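DNA polymerase III, gamma subunit-related protein (Thermotoga maritima, PDB 2GNO) probably binds DNA, as do other proteins of the DNA polymerase III clamp-loader type, through a chain that combines a P-loop NTPase-like domain with an AAA+ lid. Local coordinates at residues A49-I55 with T69-F73; I62-I67 with T95-A101; T82-V86 with E111-I115; V86-E92 with I115-R121. One frame throughout, in Å; residues are numbered along the deposited sequence.

Contact 1. Residues A49-I55 with T69-F73; sequences ASDVLEI and TIKDF
Residues 52-55 form a β-strand, preceded by a turn of helical backbone angles at 49-51; residues 69-73 belong to an α-helix running almost exactly antiparallel to it (176°), with the axes 10.0 Å apart and L53 opposite I70 (CA-CA 7.6 Å). T69 opens the helical segment, its CG2 4.3 Å from CD2 of L53. I70 (mt) follows: its CG1 meets CG1 of I55 at 3.7 Å, and its CA lies 4.0 Å from CD2 of L53. One turn on, F73 (chi1 t), whose N bonds to T69 O at 3.1 Å, projects toward the strand. CB of L53 (tp) sits over one face of the F73 ring, 3.6 Å from the centroid, a CH-pi contact. The side-chain contacts are apolar, but the ring also lies against main-chain atoms of 49-52, with CE1 3.4 Å from O of S50. Strand 52-55 and helix 64-74 begin a β-α-β unit, hence the antiparallel axes. It closes with strand 84-88, which pairs with 52-55, an edge strand of the parallel sheet, and whose V86 packs against I70 and F73.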
# COMPACT_ATOMS: atom_id res chain seq x y z
N ALA A 49 -18.55 -12.91 -5.90
CA ALA A 49 -18.42 -11.59 -6.58
C ALA A 49 -19.73 -10.83 -6.72
O ALA A 49 -19.74 -9.62 -6.87
CB ALA A 49 -17.76 -11.74 -7.93
N SER A 50 -20.84 -11.56 -6.72
CA SER A 50 -22.16 -10.94 -6.79
C SER A 50 -22.52 -10.20 -5.49
O SER A 50 -23.39 -9.33 -5.52
CB SER A 50 -23.19 -12.04 -6.99
OG SER A 50 -23.10 -12.96 -5.92
N ASP A 51 -21.89 -10.58 -4.37
CA ASP A 51 -22.14 -9.99 -3.03
C ASP A 51 -21.15 -8.92 -2.51
O ASP A 51 -21.51 -8.17 -1.61
CB ASP A 51 -22.25 -11.11 -2.00
CG ASP A 51 -23.45 -12.03 -2.25
OD1 ASP A 51 -24.15 -11.83 -3.24
OD2 ASP A 51 -23.70 -12.96 -1.45
N VAL A 52 -19.93 -8.87 -3.03
CA VAL A 52 -18.91 -7.89 -2.65
C VAL A 52 -18.19 -7.30 -3.87
O VAL A 52 -17.64 -8.05 -4.69
CB VAL A 52 -17.80 -8.49 -1.73
CG1 VAL A 52 -16.81 -7.40 -1.27
CG2 VAL A 52 -18.39 -9.22 -0.55
N LEU A 53 -18.15 -5.97 -3.96
CA LEU A 53 -17.49 -5.27 -5.06
C LEU A 53 -16.33 -4.47 -4.50
O LEU A 53 -16.49 -3.72 -3.55
CB LEU A 53 -18.46 -4.31 -5.76
CG LEU A 53 -17.85 -3.36 -6.81
CD1 LEU A 53 -17.26 -4.12 -7.97
CD2 LEU A 53 -18.87 -2.36 -7.27
N GLU A 54 -15.17 -4.60 -5.13
CA GLU A 54 -13.97 -3.88 -4.74
C GLU A 54 -13.68 -2.83 -5.80
O GLU A 54 -13.62 -3.14 -6.99
CB GLU A 54 -12.81 -4.84 -4.60
CG GLU A 54 -11.55 -4.27 -3.97
CD GLU A 54 -10.43 -5.30 -3.86
OE1 GLU A 54 -10.63 -6.45 -4.27
OE2 GLU A 54 -9.35 -4.96 -3.36
N ILE A 55 -13.52 -1.58 -5.37
CA ILE A 55 -13.18 -0.46 -6.25
C ILE A 55 -11.78 -0.04 -5.88
O ILE A 55 -11.53 0.36 -4.74
CB ILE A 55 -14.19 0.70 -6.13
CG1 ILE A 55 -15.56 0.29 -6.71
CG2 ILE A 55 -13.70 1.94 -6.86
CD1 ILE A 55 -15.62 0.08 -8.25
N THR A 69 -20.73 2.48 -11.42
CA THR A 69 -20.55 1.03 -11.25
C THR A 69 -21.07 0.58 -9.91
O THR A 69 -21.82 -0.38 -9.84
CB THR A 69 -19.09 0.60 -11.38
OG1 THR A 69 -18.60 1.03 -12.66
CG2 THR A 69 -18.98 -0.95 -11.31
N ILE A 70 -20.68 1.30 -8.86
CA ILE A 70 -21.10 1.01 -7.51
C ILE A 70 -22.63 1.11 -7.38
O ILE A 70 -23.26 0.22 -6.78
CB ILE A 70 -20.46 2.00 -6.51
CG1 ILE A 70 -18.91 1.84 -6.44
CG2 ILE A 70 -21.04 1.78 -5.11
CD1 ILE A 70 -18.17 2.97 -5.71
N LYS A 71 -23.21 2.20 -7.88
CA LYS A 71 -24.67 2.39 -7.78
C LYS A 71 -25.47 1.28 -8.49
O LYS A 71 -26.50 0.87 -7.98
CB LYS A 71 -25.08 3.79 -8.26
CG LYS A 71 -24.60 4.93 -7.33
CD LYS A 71 -25.16 6.32 -7.69
CE LYS A 71 -24.78 6.82 -9.08
NZ LYS A 71 -25.27 8.22 -9.34
N ASP A 72 -24.99 0.79 -9.63
CA ASP A 72 -25.67 -0.30 -10.36
C ASP A 72 -25.59 -1.58 -9.53
O ASP A 72 -26.59 -2.29 -9.40
CB ASP A 72 -25.04 -0.55 -11.73
CG ASP A 72 -25.88 -1.51 -12.61
N PHE A 73 -24.41 -1.85 -8.95
CA PHE A 73 -24.17 -3.02 -8.12
C PHE A 73 -25.07 -3.00 -6.88
O PHE A 73 -25.66 -4.03 -6.54
CB PHE A 73 -22.68 -3.07 -7.73
CG PHE A 73 -22.30 -4.22 -6.83
CD1 PHE A 73 -22.05 -5.49 -7.35
CD2 PHE A 73 -22.12 -4.02 -5.47
CE1 PHE A 73 -21.68 -6.54 -6.52
CE2 PHE A 73 -21.76 -5.05 -4.64
CZ PHE A 73 -21.55 -6.32 -5.17

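Contact 2. Residues I62-I67 with T95-A101; sequences IGIDDI and TQQAANA
A98, I64 and I67 lose the most surface where two helical N-termini meet. Helix 64-67, with G63 at its N-cap position, continues beyond the segment; helix 96-101 starts after T95. The CA atoms nearest each other are those of I64 and A98, only 4.0 Å apart, a proximity that suits the small A98 side chain. Its CB lies 3.3 Å from O of I62, 3.7 Å from C of G63 and 3.6 Å from CG1 of I67. I67 (mm) points toward the second helix, placing CG1 3.4 Å from O of A98 and CG2 4.1 Å from CB of A101. I64, extended (tt), runs alongside: its CG1 meets CB of A101 at 3.9 Å, and its CB lies 4.1 Å from CB of Q97. T95 (chi1 p) caps its own helix, OG1 accepting from A98 N at 3.0 Å, and its N donates to O of I62 at 3.2 Å (150°). Within 62-67, G63 N donates to OD2 of D66 at 3.2 Å. Polar bonding is thus concentrated at the two helix starts, while the following turns meet mainly through alanine and isoleucine side chains.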
# COMPACT_ATOMS: atom_id res chain seq x y z
N ILE A 62 -10.47 8.21 -8.50
CA ILE A 62 -11.68 7.38 -8.51
C ILE A 62 -12.73 8.32 -9.12
O ILE A 62 -13.16 9.26 -8.46
CB ILE A 62 -12.10 6.92 -7.11
CG1 ILE A 62 -11.03 5.98 -6.53
CG2 ILE A 62 -13.45 6.16 -7.18
CD1 ILE A 62 -11.31 5.55 -5.05
N GLY A 63 -13.13 8.05 -10.36
CA GLY A 63 -14.07 8.90 -11.06
C GLY A 63 -15.55 8.58 -10.92
O GLY A 63 -15.93 7.57 -10.32
N ILE A 64 -16.37 9.46 -11.50
CA ILE A 64 -17.82 9.31 -11.48
C ILE A 64 -18.27 8.01 -12.15
O ILE A 64 -19.32 7.48 -11.78
CB ILE A 64 -18.57 10.58 -12.06
CG1 ILE A 64 -20.09 10.47 -11.85
CG2 ILE A 64 -18.24 10.81 -13.54
CD1 ILE A 64 -20.85 11.74 -12.19
N ASP A 65 -17.48 7.49 -13.09
CA ASP A 65 -17.78 6.24 -13.77
C ASP A 65 -17.70 5.10 -12.73
O ASP A 65 -18.54 4.20 -12.76
CB ASP A 65 -16.79 6.00 -14.91
CG ASP A 65 -17.26 4.93 -15.91
OD1 ASP A 65 -18.43 4.47 -15.85
OD2 ASP A 65 -16.46 4.58 -16.80
N ASP A 66 -16.68 5.13 -11.85
CA ASP A 66 -16.56 4.12 -10.77
C ASP A 66 -17.76 4.22 -9.85
O ASP A 66 -18.23 3.20 -9.37
CB ASP A 66 -15.28 4.27 -9.95
CG ASP A 66 -14.02 4.03 -10.76
OD1 ASP A 66 -13.96 3.03 -11.51
OD2 ASP A 66 -13.08 4.83 -10.62
N ILE A 67 -18.28 5.43 -9.61
CA ILE A 67 -19.45 5.60 -8.75
C ILE A 67 -20.70 5.03 -9.45
O ILE A 67 -21.57 4.47 -8.79
CB ILE A 67 -19.64 7.05 -8.30
CG1 ILE A 67 -18.37 7.56 -7.58
CG2 ILE A 67 -20.86 7.21 -7.39
CD1 ILE A 67 -17.84 6.73 -6.43
N THR A 95 -13.03 12.09 -7.08
CA THR A 95 -13.10 13.40 -7.70
C THR A 95 -14.31 14.09 -7.11
O THR A 95 -15.12 13.45 -6.43
CB THR A 95 -13.33 13.30 -9.23
OG1 THR A 95 -14.59 12.66 -9.50
CG2 THR A 95 -12.20 12.54 -9.92
N GLN A 96 -14.45 15.39 -7.37
CA GLN A 96 -15.61 16.17 -6.88
C GLN A 96 -16.91 15.63 -7.48
O GLN A 96 -17.95 15.61 -6.80
CB GLN A 96 -15.47 17.66 -7.27
CG GLN A 96 -14.34 18.42 -6.60
CD GLN A 96 -14.56 18.70 -5.11
OE1 GLN A 96 -15.59 18.34 -4.52
NE2 GLN A 96 -13.59 19.38 -4.49
N GLN A 97 -16.85 15.19 -8.74
CA GLN A 97 -18.02 14.63 -9.43
C GLN A 97 -18.39 13.29 -8.82
O GLN A 97 -19.58 13.03 -8.62
CB GLN A 97 -17.80 14.48 -10.94
CG GLN A 97 -17.79 15.78 -11.74
CD GLN A 97 -16.64 16.72 -11.42
OE1 GLN A 97 -15.57 16.32 -10.96
NE2 GLN A 97 -16.87 18.01 -11.69
N ALA A 98 -17.38 12.48 -8.51
CA ALA A 98 -17.56 11.15 -7.89
C ALA A 98 -18.16 11.28 -6.49
O ALA A 98 -19.08 10.56 -6.13
CB ALA A 98 -16.20 10.42 -7.80
N ALA A 99 -17.61 12.19 -5.69
CA ALA A 99 -18.13 12.44 -4.34
C ALA A 99 -19.58 12.91 -4.39
O ALA A 99 -20.43 12.35 -3.70
CB ALA A 99 -17.28 13.47 -3.64
N ASN A 100 -19.85 13.91 -5.24
CA ASN A 100 -21.18 14.48 -5.43
C ASN A 100 -22.19 13.41 -5.83
O ASN A 100 -23.28 13.33 -5.26
CB ASN A 100 -21.15 15.55 -6.54
CG ASN A 100 -22.52 16.17 -6.82
OD1 ASN A 100 -23.38 16.27 -5.94
ND2 ASN A 100 -22.70 16.64 -8.06
N ALA A 101 -21.82 12.60 -6.81
CA ALA A 101 -22.69 11.52 -7.30
C ALA A 101 -22.94 10.42 -6.27
O ALA A 101 -23.94 9.71 -6.37
CB ALA A 101 -22.10 10.91 -8.57

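Contact 3. Residues T82-V86 with E111-I115; sequences TRKYV and EYAVI
Strands 84-86 and 113-115 run parallel, their axes 4.8 Å apart at closest approach and crossing at -17°, with K84 beside A113, Y85 beside V114 and V86 beside I115 (CA-CA 4.8 to 4.9 Å). Backbone hydrogen bonds alternate across the gap: K84 N donates to Y112 O at 2.8 Å, V114 N to K84 O at 2.8 Å, and V86 N to V114 O at 3.0 Å. CA-H...O contacts supplement them, A113 CA to K84 O at 3.4 Å and Y85 CA to V114 O at 3.3 Å. These are neighbouring strands in the five-stranded parallel sheet, of order 2-3-4-1-5, of a P-loop NTPase-like domain; on its other side 113-119 pairs with 19-24 through A113 and I115 to I19. Where the strands begin, a water accepts weakly from NE of R83 (3.0 Å) and donates to O of E111 (2.8 Å) and O of A113 (3.0 Å). R83 N bonds to E43, and CD of R83 packs on CG2 of V114 at 3.6 Å. Y85 (chi1 m) lays CD2 3.6 Å from CB of V114, and its OH bonds to E43. The opposite face carries K84, A113, V86 and I115. K84 NZ bonds to O of F73 and of Y76, with a cation-pi contact to F73, and Y112 OH to O of L74.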
# COMPACT_ATOMS: atom_id res chain seq x y z
N THR A 82 -26.37 -11.96 3.67
CA THR A 82 -27.51 -11.22 4.22
C THR A 82 -27.40 -9.79 3.66
O THR A 82 -28.39 -9.20 3.23
CB THR A 82 -27.49 -11.21 5.77
OG1 THR A 82 -27.61 -12.55 6.25
CG2 THR A 82 -28.62 -10.39 6.36
N ARG A 83 -26.17 -9.25 3.67
CA ARG A 83 -25.86 -7.93 3.14
C ARG A 83 -24.91 -7.95 1.93
O ARG A 83 -24.16 -8.89 1.72
CB ARG A 83 -25.26 -7.06 4.26
CG ARG A 83 -26.26 -6.77 5.36
CD ARG A 83 -25.68 -5.96 6.52
NE ARG A 83 -26.74 -5.60 7.46
CZ ARG A 83 -27.25 -6.40 8.41
NH1 ARG A 83 -26.81 -7.64 8.61
NH2 ARG A 83 -28.23 -5.93 9.19
N LYS A 84 -24.99 -6.88 1.13
CA LYS A 84 -24.13 -6.67 -0.04
C LYS A 84 -23.07 -5.64 0.42
O LYS A 84 -23.40 -4.69 1.11
CB LYS A 84 -24.95 -6.17 -1.21
CG LYS A 84 -24.14 -5.70 -2.36
CD LYS A 84 -24.96 -5.50 -3.63
CE LYS A 84 -25.25 -6.80 -4.32
NZ LYS A 84 -25.79 -6.59 -5.68
N TYR A 85 -21.82 -5.83 -0.00
CA TYR A 85 -20.72 -4.98 0.43
C TYR A 85 -19.98 -4.32 -0.72
O TYR A 85 -19.78 -4.93 -1.74
CB TYR A 85 -19.70 -5.83 1.20
CG TYR A 85 -20.27 -6.46 2.45
CD1 TYR A 85 -21.05 -7.61 2.38
CD2 TYR A 85 -19.98 -5.94 3.70
CE1 TYR A 85 -21.58 -8.18 3.50
CE2 TYR A 85 -20.53 -6.50 4.85
CZ TYR A 85 -21.33 -7.63 4.73
OH TYR A 85 -21.86 -8.26 5.82
N VAL A 86 -19.60 -3.05 -0.54
CA VAL A 86 -18.81 -2.34 -1.53
C VAL A 86 -17.56 -1.84 -0.80
O VAL A 86 -17.69 -1.16 0.20
CB VAL A 86 -19.54 -1.13 -2.17
CG1 VAL A 86 -18.59 -0.34 -3.07
CG2 VAL A 86 -20.74 -1.59 -2.94
N GLU A 111 -31.12 -0.84 2.46
CA GLU A 111 -31.19 -1.55 3.76
C GLU A 111 -30.21 -2.72 3.89
O GLU A 111 -29.62 -2.93 4.94
CB GLU A 111 -32.63 -1.99 4.13
CG GLU A 111 -33.40 -2.95 3.15
CD GLU A 111 -33.93 -2.31 1.85
OE1 GLU A 111 -33.82 -1.07 1.68
OE2 GLU A 111 -34.49 -3.05 1.01
N TYR A 112 -30.03 -3.44 2.78
CA TYR A 112 -29.13 -4.59 2.68
C TYR A 112 -27.67 -4.22 2.31
O TYR A 112 -26.87 -5.12 2.16
CB TYR A 112 -29.69 -5.61 1.65
CG TYR A 112 -29.93 -5.02 0.26
CD1 TYR A 112 -28.86 -4.78 -0.63
CD2 TYR A 112 -31.22 -4.71 -0.17
CE1 TYR A 112 -29.08 -4.23 -1.89
CE2 TYR A 112 -31.44 -4.17 -1.42
CZ TYR A 112 -30.37 -3.94 -2.28
OH TYR A 112 -30.62 -3.40 -3.52
N ALA A 113 -27.31 -2.94 2.20
CA ALA A 113 -25.96 -2.52 1.82
C ALA A 113 -24.99 -2.05 2.92
O ALA A 113 -25.37 -1.42 3.88
CB ALA A 113 -26.06 -1.43 0.78
N VAL A 114 -23.73 -2.37 2.73
CA VAL A 114 -22.66 -1.93 3.63
C VAL A 114 -21.62 -1.35 2.70
O VAL A 114 -21.12 -2.06 1.85
CB VAL A 114 -22.06 -3.05 4.45
CG1 VAL A 114 -20.93 -2.50 5.35
CG2 VAL A 114 -23.14 -3.73 5.28
N ILE A 115 -21.32 -0.06 2.83
CA ILE A 115 -20.31 0.56 1.99
C ILE A 115 -19.11 0.74 2.90
O ILE A 115 -19.24 1.35 3.97
CB ILE A 115 -20.75 1.90 1.38
CG1 ILE A 115 -22.03 1.70 0.55
CG2 ILE A 115 -19.61 2.47 0.54
CD1 ILE A 115 -22.63 3.01 -0.02
O HOH W 1 -27.01 -3.06 5.84

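Contact 4. Residues V86-E92 with I115-R121; sequences VIVHDCE and IVLNTRR
Strand 86-88 lies beside strand 115-119, parallel at 13° with axes 4.7 Å apart, V86 level with I115 and V88 with L117. Hydrogen bonds from V116 N to V86 O (2.7 Å), V88 N to V116 O (2.9 Å) and N118 N to V88 O (3.0 Å) hold the register. On one face CG2 of V88 (t) abuts CD2 of L117 (mt) at 3.5 Å. Residues 86-92 turn at D90, whose positive phi (50/58) swings C91 and E92 back toward the second strand. SG of C91 (p) fits between CB of L117 (3.8 Å) and CB of T119 (4.0 Å). N118 (p) fills the bend: ND2 donates to ND1 of H89 (2.9 Å), whose NE2 bonds to E54 of the edge strand, OD1 accepts from D90 N (3.0 Å), and O accepts from C91 N (2.8 Å). OG1 of T119 donates to OE1 of E92 at 2.6 Å and accepts from R121 N at 3.2 Å, an ST turn. OE2 of E92 lies over the R121 guanidinium face, a long salt bridge (NE, 3.8 Å) of charges alone. At these strand ends AAA+ relatives carry Walker B and sensor 1 residues; 86-92 and N118 probably occupy corresponding positions.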
# COMPACT_ATOMS: atom_id res chain seq x y z
N VAL A 86 -19.60 -3.05 -0.54
CA VAL A 86 -18.81 -2.34 -1.53
C VAL A 86 -17.56 -1.84 -0.80
O VAL A 86 -17.69 -1.16 0.20
CB VAL A 86 -19.54 -1.13 -2.17
CG1 VAL A 86 -18.59 -0.34 -3.07
CG2 VAL A 86 -20.74 -1.59 -2.94
N ILE A 87 -16.38 -2.18 -1.32
CA ILE A 87 -15.11 -1.75 -0.74
C ILE A 87 -14.46 -0.73 -1.67
O ILE A 87 -14.27 -1.01 -2.84
CB ILE A 87 -14.20 -2.94 -0.50
CG1 ILE A 87 -14.88 -3.94 0.44
CG2 ILE A 87 -12.88 -2.47 0.10
CD1 ILE A 87 -14.31 -5.30 0.37
N VAL A 88 -14.17 0.46 -1.15
CA VAL A 88 -13.53 1.52 -1.97
C VAL A 88 -12.21 1.81 -1.26
O VAL A 88 -12.21 2.42 -0.20
CB VAL A 88 -14.36 2.78 -2.03
CG1 VAL A 88 -13.69 3.83 -2.97
CG2 VAL A 88 -15.78 2.45 -2.49
N HIS A 89 -11.11 1.38 -1.86
CA HIS A 89 -9.79 1.58 -1.24
C HIS A 89 -9.23 2.96 -1.47
O HIS A 89 -9.33 3.47 -2.59
CB HIS A 89 -8.78 0.58 -1.77
CG HIS A 89 -9.10 -0.85 -1.44
ND1 HIS A 89 -9.21 -1.30 -0.14
CD2 HIS A 89 -9.16 -1.96 -2.21
CE1 HIS A 89 -9.43 -2.59 -0.13
NE2 HIS A 89 -9.39 -3.03 -1.38
N ASP A 90 -8.64 3.58 -0.45
CA ASP A 90 -8.04 4.92 -0.60
C ASP A 90 -9.01 5.92 -1.26
O ASP A 90 -8.68 6.57 -2.26
CB ASP A 90 -6.70 4.77 -1.32
CG ASP A 90 -5.66 4.05 -0.47
OD1 ASP A 90 -5.51 4.40 0.72
OD2 ASP A 90 -4.94 3.17 -0.99
N CYS A 91 -10.16 6.08 -0.61
CA CYS A 91 -11.28 6.90 -1.10
C CYS A 91 -11.10 8.41 -1.26
O CYS A 91 -11.95 9.06 -1.89
CB CYS A 91 -12.54 6.61 -0.29
SG CYS A 91 -12.31 7.11 1.37
N GLU A 92 -10.01 8.96 -0.71
CA GLU A 92 -9.69 10.39 -0.88
C GLU A 92 -9.41 10.69 -2.35
O GLU A 92 -9.43 11.86 -2.77
CB GLU A 92 -8.50 10.85 -0.02
CG GLU A 92 -7.07 10.32 -0.37
CD GLU A 92 -6.79 8.87 -0.05
OE1 GLU A 92 -7.68 8.15 0.46
OE2 GLU A 92 -5.64 8.44 -0.32
N ILE A 115 -21.32 -0.06 2.83
CA ILE A 115 -20.31 0.56 1.99
C ILE A 115 -19.11 0.74 2.90
O ILE A 115 -19.24 1.35 3.97
CB ILE A 115 -20.75 1.90 1.38
CG1 ILE A 115 -22.03 1.70 0.55
CG2 ILE A 115 -19.61 2.47 0.54
CD1 ILE A 115 -22.63 3.01 -0.02
N VAL A 116 -17.97 0.17 2.50
CA VAL A 116 -16.75 0.21 3.29
C VAL A 116 -15.69 1.00 2.52
O VAL A 116 -15.04 0.49 1.63
CB VAL A 116 -16.20 -1.21 3.57
CG1 VAL A 116 -15.07 -1.14 4.64
CG2 VAL A 116 -17.33 -2.10 4.07
N LEU A 117 -15.53 2.26 2.89
CA LEU A 117 -14.54 3.11 2.30
C LEU A 117 -13.32 3.01 3.21
O LEU A 117 -13.46 2.68 4.39
CB LEU A 117 -15.02 4.56 2.33
CG LEU A 117 -16.37 4.93 1.71
CD1 LEU A 117 -16.59 6.43 1.79
CD2 LEU A 117 -16.42 4.53 0.31
N ASN A 118 -12.14 3.26 2.67
CA ASN A 118 -10.93 3.29 3.51
C ASN A 118 -9.96 4.36 3.04
O ASN A 118 -9.90 4.70 1.85
CB ASN A 118 -10.28 1.91 3.75
CG ASN A 118 -9.73 1.28 2.49
OD1 ASN A 118 -8.77 1.76 1.92
ND2 ASN A 118 -10.29 0.13 2.10
N THR A 119 -9.22 4.89 3.99
CA THR A 119 -8.26 5.96 3.74
C THR A 119 -7.39 6.12 4.96
O THR A 119 -7.71 5.63 6.04
CB THR A 119 -8.96 7.33 3.49
OG1 THR A 119 -8.00 8.31 3.07
CG2 THR A 119 -9.68 7.86 4.75
N ARG A 120 -6.29 6.82 4.79
CA ARG A 120 -5.35 7.11 5.87
C ARG A 120 -5.34 8.62 6.19
O ARG A 120 -4.61 9.05 7.07
CB ARG A 120 -3.96 6.70 5.38
CG ARG A 120 -3.82 5.21 4.92
CD ARG A 120 -2.51 5.02 4.21
NE ARG A 120 -1.40 5.45 5.06
CZ ARG A 120 -0.15 5.74 4.65
NH1 ARG A 120 0.20 5.68 3.35
NH2 ARG A 120 0.75 6.13 5.54
N ARG A 121 -6.21 9.37 5.51
CA ARG A 121 -6.28 10.81 5.55
C ARG A 121 -7.73 11.31 5.75
O ARG A 121 -8.34 11.82 4.82
CB ARG A 121 -5.73 11.26 4.17
CG ARG A 121 -4.54 10.38 3.67
CD ARG A 121 -3.95 10.77 2.34
NE ARG A 121 -2.93 9.79 1.93
CZ ARG A 121 -2.25 9.80 0.78
NH1 ARG A 121 -2.44 10.76 -0.14
NH2 ARG A 121 -1.35 8.85 0.54
O HOH W 2 -5.62 7.01 2.31
O HOH W 3 -6.43 2.89 3.01

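How the contacts relate
All four contacts lie within the P-loop NTPase-like domain. Contacts 3 and 4 are successive lengths of one strand pair, sharing V86 and I115, with centres 15 Å apart. Contact 1 adds the edge strand and joins both: D51 O lies 2.9 Å from Y85 N of contact 3, and I55 N 2.7 Å from I87 O of contact 4. The helix 64-74 serves contacts 1 and 2. Contact 2 reaches the sheet through I62, whose CD1 is 3.6 Å from V88 CG1 of contact 4, but stays about 7 Å (nearest atoms) from contact 3. A bound 2-ethoxyethanol, probably from crystallisation, lies about 4 Å from the side chains of V52 (contact 1) and I87 (contact 4).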